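Local coordinates for protein lysyl-trna-dependent l-ysyl-phosphatidylgycerol synthase (Bacillus licheniformis, PDB 4V36) that transfers lysine from lysyl-tRNA to the membrane lipid phosphatidylglycerol, a lipid modification associated with bacterial resistance, at residues Q59-L64 against K88-I93; G38-F43 against L51-K56. All blocks are in the same frame, centred on the assembly; numbering follows the deposited sequence.

Overall arrangement
Interaction 2 comes first along the chain, pairing segment 38-43 with 51-56; interaction 1 follows, pairing 59-64 with 88-93. Their centres lie about 11 Å apart in one mixed sheet, where the strand order 41-44, 50-57, 60-69, 91-97 makes them consecutive. The neighbouring strands 50-57 and 60-69 join them directly: probable backbone hydrogen bonds run from Val62 N to Ala55 O (2.8 Å) and from Leu64 N to Gln53 O (3.0 Å). Helix 74-87 packs on both contacts, with Phe81 touching Val63, Val92, Ile52 and Phe54. An antiparallel hairpin thus leads into a parallel beta-alpha-beta unit, within a family assigned to the acetyltransferase clan.

Interaction 1 (Q59-L64 against K88-I93); sequences QRLVVL and KGYLVI
Val63 and Ile93 mark the tight end of this parallel pairing: Val63 N reaches Ile93 O at 2.6 Å, with an N-H...O angle of 171°. One step back, Ile93 N bonds to Leu61 O at 2.7 Å. Leu61 N in turn donates to Leu91 O, and Leu91 N to Gln59 O. Beside these bonds, Val63 CG2 meets Val92 CG1 at 4.1 Å, the two side chains crossing at a slant; with CG1 anti to the backbone N (chi1 179°), Val92 puts this branch against Val63. Helix 74-87 closes over this pair through Phe81, and Leu82 and Ala85 also touch Val92. The parallel register, with helix 74-87 between the strands in sequence, makes this a beta-alpha-beta crossover from strand 60-69 to strand 91-97; the axes of the short strand pieces lie 20° apart in direction. On the other face, Val62 and Ile93 touch more lightly, CG2 to CD1 at 4.3 Å, with helix 319-330 packed against both.

Leu61 is buried, its CD1 at the edge of the Tyr90 ring, near its plane, 4.0 Å from CD2, while Lys88 CB sits over the centre of one ring face. Tyr90 OH is hydrogen-bonded to Glu9. More exposed is the side where Arg60 runs alongside Leu91, pointing the same way; Leu91 CD2 lies 4.0 Å from Arg60 CD and over one face of the guanidinium. Gly89, with positive phi, is the C-prime residue of the Schellman motif ending helix 74-87, and the exposed Gln59 touches Tyr90 through CB, while the end of its side chain leads away.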
ATOM      1  N   GLN A  59      14.746   7.688  18.576  1.00 23.82           N
ATOM      2  CA  GLN A  59      15.389   6.460  19.025  1.00 26.96           C
ATOM      3  C   GLN A  59      14.514   5.249  18.716  1.00 33.00           C
ATOM      4  O   GLN A  59      14.640   4.204  19.352  1.00 34.33           O
ATOM      5  CB  GLN A  59      15.691   6.523  20.525  1.00 32.51           C
ATOM      6  CG  GLN A  59      16.753   7.543  20.916  1.00 42.99           C
ATOM      7  CD  GLN A  59      16.234   8.969  20.914  1.00 51.35           C
ATOM      8  OE1 GLN A  59      15.080   9.222  21.263  1.00 60.67           O
ATOM      9  NE2 GLN A  59      17.082   9.908  20.513  1.00 53.78           N
ATOM     10  N   ARG A  60      13.626   5.397  17.738  1.00 29.71           N
ATOM     11  CA  ARG A  60      12.702   4.325  17.380  1.00 32.15           C
ATOM     12  C   ARG A  60      12.682   4.064  15.877  1.00 34.57           C
ATOM     13  O   ARG A  60      12.547   4.989  15.076  1.00 42.90           O
ATOM     14  CB  ARG A  60      11.289   4.653  17.874  1.00 30.09           C
ATOM     15  CG  ARG A  60      11.215   4.925  19.370  1.00 38.99           C
ATOM     16  CD  ARG A  60       9.791   5.168  19.837  1.00 39.01           C
ATOM     17  NE  ARG A  60       9.754   5.598  21.232  1.00 40.38           N
ATOM     18  CZ  ARG A  60       8.642   5.719  21.949  1.00 51.76           C
ATOM     19  NH1 ARG A  60       7.465   5.436  21.406  1.00 51.11           N
ATOM     20  NH2 ARG A  60       8.707   6.118  23.212  1.00 59.28           N
ATOM     21  N   LEU A  61      12.819   2.795  15.502  1.00 25.61           N
ATOM     22  CA  LEU A  61      12.812   2.396  14.098  1.00 22.52           C
ATOM     23  C   LEU A  61      11.478   1.760  13.713  1.00 23.38           C
ATOM     24  O   LEU A  61      10.994   0.860  14.398  1.00 24.21           O
ATOM     25  CB  LEU A  61      13.955   1.419  13.812  1.00 24.65           C
ATOM     26  CG  LEU A  61      15.379   1.862  14.156  1.00 25.09           C
ATOM     27  CD1 LEU A  61      16.352   0.713  13.956  1.00 30.72           C
ATOM     28  CD2 LEU A  61      15.792   3.059  13.317  1.00 23.07           C
ATOM     29  N   VAL A  62      10.889   2.229  12.617  1.00 24.55           N
ATOM     30  CA  VAL A  62       9.623   1.681  12.142  1.00 19.30           C
ATOM     31  C   VAL A  62       9.813   0.879  10.858  1.00 19.98           C
ATOM     32  O   VAL A  62      10.138   1.437   9.811  1.00 18.47           O
ATOM     33  CB  VAL A  62       8.582   2.789  11.891  1.00 20.45           C
ATOM     34  CG1 VAL A  62       7.244   2.177  11.498  1.00 11.21           C
ATOM     35  CG2 VAL A  62       8.429   3.663  13.125  1.00 17.34           C
ATOM     36  N   VAL A  63       9.606  -0.431  10.948  1.00 19.92           N
ATOM     37  CA  VAL A  63       9.734  -1.315   9.794  1.00 17.76           C
ATOM     38  C   VAL A  63       8.427  -1.376   9.008  1.00 20.59           C
ATOM     39  O   VAL A  63       7.349  -1.484   9.592  1.00 24.16           O
ATOM     40  CB  VAL A  63      10.138  -2.741  10.223  1.00 22.90           C
ATOM     41  CG1 VAL A  63      10.224  -3.666   9.017  1.00 16.49           C
ATOM     42  CG2 VAL A  63      11.459  -2.715  10.973  1.00 20.61           C
ATOM     43  N   LEU A  64       8.526  -1.301   7.684  1.00 15.28           N
ATOM     44  CA  LEU A  64       7.349  -1.381   6.828  1.00 18.18           C
ATOM     45  C   LEU A  64       7.089  -2.815   6.370  1.00 17.51           C
ATOM     46  O   LEU A  64       7.751  -3.317   5.461  1.00 22.75           O
ATOM     47  CB  LEU A  64       7.504  -0.464   5.613  1.00 15.30           C
ATOM     48  CG  LEU A  64       6.299  -0.403   4.671  1.00 22.71           C
ATOM     49  CD1 LEU A  64       5.070   0.100   5.413  1.00 26.49           C
ATOM     50  CD2 LEU A  64       6.595   0.474   3.466  1.00 24.50           C
ATOM     51  N   LYS A  88      22.470   0.257  19.384  1.00 49.58           N
ATOM     52  CA  LYS A  88      22.234   1.695  19.433  1.00 42.35           C
ATOM     53  C   LYS A  88      21.143   2.040  20.441  1.00 50.11           C
ATOM     54  O   LYS A  88      20.839   3.212  20.663  1.00 52.90           O
ATOM     55  CB  LYS A  88      21.858   2.223  18.047  1.00 40.78           C
ATOM     56  N   GLY A  89      20.558   1.011  21.047  1.00 53.41           N
ATOM     57  CA  GLY A  89      19.509   1.198  22.033  1.00 53.53           C
ATOM     58  C   GLY A  89      18.221   1.714  21.421  1.00 55.84           C
ATOM     59  O   GLY A  89      17.491   2.483  22.046  1.00 59.68           O
ATOM     60  N   TYR A  90      17.941   1.287  20.194  1.00 50.84           N
ATOM     61  CA  TYR A  90      16.740   1.723  19.490  1.00 42.05           C
ATOM     62  C   TYR A  90      15.571   0.774  19.723  1.00 38.20           C
ATOM     63  O   TYR A  90      15.750  -0.440  19.820  1.00 37.28           O
ATOM     64  CB  TYR A  90      17.008   1.842  17.986  1.00 33.33           C
ATOM     65  CG  TYR A  90      17.970   2.945  17.606  1.00 43.32           C
ATOM     66  CD1 TYR A  90      18.292   3.956  18.502  1.00 55.72           C
ATOM     67  CD2 TYR A  90      18.554   2.976  16.345  1.00 45.41           C
ATOM     68  CE1 TYR A  90      19.172   4.966  18.156  1.00 54.93           C
ATOM     69  CE2 TYR A  90      19.434   3.981  15.991  1.00 51.02           C
ATOM     70  CZ  TYR A  90      19.739   4.974  16.899  1.00 53.02           C
ATOM     71  OH  TYR A  90      20.615   5.976  16.550  1.00 51.18           O
ATOM     72  N   LEU A  91      14.371   1.337  19.814  1.00 31.88           N
ATOM     73  CA  LEU A  91      13.152   0.543  19.882  1.00 31.21           C
ATOM     74  C   LEU A  91      12.672   0.246  18.466  1.00 36.72           C
ATOM     75  O   LEU A  91      12.674   1.129  17.609  1.00 41.68           O
ATOM     76  CB  LEU A  91      12.069   1.275  20.678  1.00 49.60           C
ATOM     77  CG  LEU A  91      10.731   0.551  20.853  1.00 62.96           C
ATOM     78  CD1 LEU A  91      10.899  -0.704  21.696  1.00 67.31           C
ATOM     79  CD2 LEU A  91       9.690   1.480  21.462  1.00 62.52           C
ATOM     80  N   VAL A  92      12.268  -0.994  18.216  1.00 33.45           N
ATOM     81  CA  VAL A  92      11.865  -1.386  16.869  1.00 32.94           C
ATOM     82  C   VAL A  92      10.369  -1.662  16.774  1.00 36.25           C
ATOM     83  O   VAL A  92       9.811  -2.418  17.569  1.00 37.46           O
ATOM     84  CB  VAL A  92      12.634  -2.630  16.395  1.00 35.19           C
ATOM     85  CG1 VAL A  92      12.176  -3.038  15.004  1.00 31.71           C
ATOM     86  CG2 VAL A  92      14.124  -2.360  16.406  1.00 31.25           C
ATOM     87  N   ILE A  93       9.730  -1.038  15.790  1.00 35.07           N
ATOM     88  CA  ILE A  93       8.305  -1.215  15.548  1.00 31.34           C
ATOM     89  C   ILE A  93       8.076  -1.800  14.155  1.00 27.35           C
ATOM     90  O   ILE A  93       8.722  -1.391  13.192  1.00 29.07           O
ATOM     91  CB  ILE A  93       7.547   0.121  15.677  1.00 26.59           C
ATOM     92  CG1 ILE A  93       7.905   0.813  16.994  1.00 36.29           C
ATOM     93  CG2 ILE A  93       6.047  -0.098  15.570  1.00 24.15           C
ATOM     94  CD1 ILE A  93       7.448   2.254  17.074  1.00 41.49           C
TER

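Interaction 2 (G38-F43 against L51-K56); sequences GDKRFF and LIQFAK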
ATOM      1  N   GLY A  38      12.473   5.870  -2.089  1.00 17.90           N
ATOM      2  CA  GLY A  38      13.734   6.386  -1.588  1.00 18.07           C
ATOM      3  C   GLY A  38      13.621   7.099  -0.254  1.00 29.24           C
ATOM      4  O   GLY A  38      14.484   7.902   0.102  1.00 37.71           O
ATOM      5  N   ASP A  39      12.559   6.805   0.489  1.00 19.08           N
ATOM      6  CA  ASP A  39      12.331   7.450   1.777  1.00 26.65           C
ATOM      7  C   ASP A  39      12.451   6.459   2.929  1.00 25.30           C
ATOM      8  O   ASP A  39      12.056   6.752   4.058  1.00 25.02           O
ATOM      9  CB  ASP A  39      10.957   8.124   1.802  1.00 26.41           C
ATOM     10  CG  ASP A  39       9.817   7.135   1.645  1.00 29.57           C
ATOM     11  OD1 ASP A  39      10.057   6.024   1.125  1.00 29.65           O
ATOM     12  OD2 ASP A  39       8.679   7.471   2.037  1.00 25.21           O
ATOM     13  N   LYS A  40      12.993   5.283   2.635  1.00 25.75           N
ATOM     14  CA  LYS A  40      13.211   4.259   3.649  1.00 26.30           C
ATOM     15  C   LYS A  40      14.607   3.662   3.522  1.00 25.90           C
ATOM     16  O   LYS A  40      15.105   3.462   2.415  1.00 22.55           O
ATOM     17  CB  LYS A  40      12.157   3.156   3.537  1.00 20.81           C
ATOM     18  CG  LYS A  40      10.765   3.580   3.973  1.00 27.28           C
ATOM     19  CD  LYS A  40       9.737   2.515   3.642  1.00 25.35           C
ATOM     20  CE  LYS A  40       9.569   2.367   2.139  1.00 26.05           C
ATOM     21  NZ  LYS A  40       9.102   3.635   1.514  1.00 22.57           N
ATOM     22  N   ARG A  41      15.236   3.384   4.660  1.00 25.95           N
ATOM     23  CA  ARG A  41      16.545   2.741   4.665  1.00 26.78           C
ATOM     24  C   ARG A  41      16.390   1.232   4.524  1.00 26.33           C
ATOM     25  O   ARG A  41      15.352   0.671   4.870  1.00 20.68           O
ATOM     26  CB  ARG A  41      17.315   3.083   5.943  1.00 27.21           C
ATOM     27  CG  ARG A  41      17.616   4.564   6.105  1.00 36.83           C
ATOM     28  CD  ARG A  41      18.537   4.818   7.289  1.00 40.68           C
ATOM     29  NE  ARG A  41      19.833   4.166   7.123  1.00 43.26           N
ATOM     30  CZ  ARG A  41      20.870   4.710   6.494  1.00 46.47           C
ATOM     31  NH1 ARG A  41      20.766   5.921   5.963  1.00 44.20           N
ATOM     32  NH2 ARG A  41      22.012   4.043   6.393  1.00 50.89           N
ATOM     33  N   PHE A  42      17.426   0.579   4.009  1.00 30.18           N
ATOM     34  CA  PHE A  42      17.374  -0.858   3.773  1.00 30.32           C
ATOM     35  C   PHE A  42      18.330  -1.617   4.685  1.00 37.11           C
ATOM     36  O   PHE A  42      19.412  -1.130   5.012  1.00 44.59           O
ATOM     37  CB  PHE A  42      17.695  -1.172   2.309  1.00 24.81           C
ATOM     38  CG  PHE A  42      16.685  -0.632   1.336  1.00 25.74           C
ATOM     39  CD1 PHE A  42      15.380  -0.390   1.732  1.00 32.42           C
ATOM     40  CD2 PHE A  42      17.041  -0.371   0.024  1.00 28.66           C
ATOM     41  CE1 PHE A  42      14.451   0.106   0.839  1.00 24.86           C
ATOM     42  CE2 PHE A  42      16.117   0.125  -0.874  1.00 34.49           C
ATOM     43  CZ  PHE A  42      14.819   0.364  -0.466  1.00 24.88           C
ATOM     44  N   PHE A  43      17.919  -2.812   5.095  1.00 32.81           N
ATOM     45  CA  PHE A  43      18.773  -3.688   5.886  1.00 27.73           C
ATOM     46  C   PHE A  43      18.785  -5.090   5.290  1.00 30.77           C
ATOM     47  O   PHE A  43      17.856  -5.870   5.500  1.00 34.23           O
ATOM     48  CB  PHE A  43      18.309  -3.734   7.344  1.00 25.33           C
ATOM     49  CG  PHE A  43      19.220  -4.522   8.246  1.00 32.68           C
ATOM     50  CD1 PHE A  43      20.292  -3.910   8.873  1.00 37.52           C
ATOM     51  CD2 PHE A  43      19.005  -5.873   8.466  1.00 32.16           C
ATOM     52  CE1 PHE A  43      21.133  -4.630   9.702  1.00 40.54           C
ATOM     53  CE2 PHE A  43      19.843  -6.599   9.293  1.00 39.74           C
ATOM     54  CZ  PHE A  43      20.908  -5.976   9.913  1.00 38.20           C
ATOM     55  N   LEU A  51      15.422  -8.967   3.235  1.00 34.79           N
ATOM     56  CA  LEU A  51      15.551  -7.515   3.314  1.00 33.86           C
ATOM     57  C   LEU A  51      14.500  -6.870   4.215  1.00 32.70           C
ATOM     58  O   LEU A  51      13.315  -7.194   4.138  1.00 27.27           O
ATOM     59  CB  LEU A  51      15.465  -6.907   1.913  1.00 34.86           C
ATOM     60  CG  LEU A  51      15.367  -5.383   1.837  1.00 36.10           C
ATOM     61  CD1 LEU A  51      16.633  -4.732   2.372  1.00 47.69           C
ATOM     62  CD2 LEU A  51      15.090  -4.935   0.412  1.00 40.92           C
ATOM     63  N   ILE A  52      14.945  -5.949   5.062  1.00 26.29           N
ATOM     64  CA  ILE A  52      14.042  -5.175   5.905  1.00 19.87           C
ATOM     65  C   ILE A  52      14.094  -3.692   5.547  1.00 26.73           C
ATOM     66  O   ILE A  52      15.157  -3.070   5.584  1.00 30.97           O
ATOM     67  CB  ILE A  52      14.373  -5.351   7.401  1.00 23.93           C
ATOM     68  CG1 ILE A  52      13.873  -6.707   7.899  1.00 23.76           C
ATOM     69  CG2 ILE A  52      13.749  -4.231   8.223  1.00 17.29           C
ATOM     70  CD1 ILE A  52      14.059  -6.914   9.387  1.00 22.70           C
ATOM     71  N   GLN A  53      12.943  -3.136   5.187  1.00 20.43           N
ATOM     72  CA  GLN A  53      12.835  -1.710   4.901  1.00 26.60           C
ATOM     73  C   GLN A  53      12.276  -0.985   6.120  1.00 22.92           C
ATOM     74  O   GLN A  53      11.333  -1.460   6.751  1.00 24.65           O
ATOM     75  CB  GLN A  53      11.948  -1.466   3.681  1.00 24.87           C
ATOM     76  CG  GLN A  53      12.350  -2.267   2.458  1.00 30.57           C
ATOM     77  CD  GLN A  53      11.464  -1.988   1.260  1.00 36.05           C
ATOM     78  OE1 GLN A  53      10.793  -0.957   1.195  1.00 30.13           O
ATOM     79  NE2 GLN A  53      11.456  -2.910   0.303  1.00 30.37           N
ATOM     80  N   PHE A  54      12.853   0.166   6.451  1.00 17.95           N
ATOM     81  CA  PHE A  54      12.456   0.873   7.660  1.00 22.69           C
ATOM     82  C   PHE A  54      12.735   2.368   7.597  1.00 18.70           C
ATOM     83  O   PHE A  54      13.397   2.854   6.679  1.00 19.35           O
ATOM     84  CB  PHE A  54      13.169   0.274   8.876  1.00 18.34           C
ATOM     85  CG  PHE A  54      14.659   0.472   8.863  1.00 20.98           C
ATOM     86  CD1 PHE A  54      15.478  -0.375   8.134  1.00 24.57           C
ATOM     87  CD2 PHE A  54      15.242   1.501   9.584  1.00 27.86           C
ATOM     88  CE1 PHE A  54      16.850  -0.196   8.120  1.00 28.23           C
ATOM     89  CE2 PHE A  54      16.613   1.686   9.574  1.00 28.53           C
ATOM     90  CZ  PHE A  54      17.417   0.835   8.841  1.00 25.21           C
ATOM     91  N   ALA A  55      12.220   3.090   8.586  1.00 17.95           N
ATOM     92  CA  ALA A  55      12.489   4.513   8.734  1.00 15.61           C
ATOM     93  C   ALA A  55      12.831   4.818  10.186  1.00 19.37           C
ATOM     94  O   ALA A  55      12.322   4.167  11.099  1.00 24.05           O
ATOM     95  CB  ALA A  55      11.300   5.337   8.276  1.00 18.75           C
ATOM     96  N   LYS A  56      13.696   5.801  10.397  1.00 30.48           N
ATOM     97  CA  LYS A  56      14.146   6.146  11.739  1.00 29.51           C
ATOM     98  C   LYS A  56      13.379   7.340  12.294  1.00 30.59           C
ATOM     99  O   LYS A  56      13.265   8.376  11.639  1.00 34.83           O
ATOM    100  CB  LYS A  56      15.649   6.436  11.737  1.00 34.12           C
ATOM    101  CG  LYS A  56      16.230   6.760  13.105  1.00 41.07           C
ATOM    102  CD  LYS A  56      17.734   6.972  13.023  1.00 42.94           C
ATOM    103  CE  LYS A  56      18.313   7.377  14.369  1.00 46.94           C
ATOM    104  NZ  LYS A  56      17.741   8.666  14.849  1.00 50.10           N
TER
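Arg41 and Phe54 face each other as an aliphatic group over an aromatic one. Arg41 CB stands above the Phe54 ring, 4.0 Å from the centroid and 24° off the normal, a CH-pi contact displaced toward the rim at CZ. Phe54 adopts the crowded position, CG between backbone N and carbonyl carbon (chi1 66°), and its ring leans toward the opposite strand: CD1 comes within 3.4 Å of Arg41 O, and CE1 lies 3.9 Å from Phe43 CB. Ile52 O meets the ring edge in its plane. The Arg41 guanidinium has Phe54 CZ at its edge, near its plane, and NE bonds to Ile10 O.

On the other face of the sheet, Phe42 and Gln53 lie side by side and point the same way. Gln53 CG rests 3.6 Å from Phe42 CE1, with the ring and amide planes 59° apart; Gln53 NE2 bonds to Ser32 O. Leu51 CD1 touches Phe42 CB at 3.7 Å, and Leu19 of helix 16-25 packs on all three of these residues. Lys40 crosses Gln53 at a slant, its CE 3.7 Å from OE1. The bend of the lysine chain carries NZ to a 2.6 Å salt bridge with Asp39 OD1, met on the syn side; Leu34 O and Phe181 O also accept from this amine, so three oxygens grip it.

Reciprocal N-H...O bonds join Arg41 with Phe54 and Phe43 with Ile52, flanking the non-hydrogen-bonded pair Phe42 and Gln53. This alternation marks antiparallel pairing, and the short connection between strands 41-44 and 50-57 makes the pair a beta hairpin, at one border of the chain's mixed sheet.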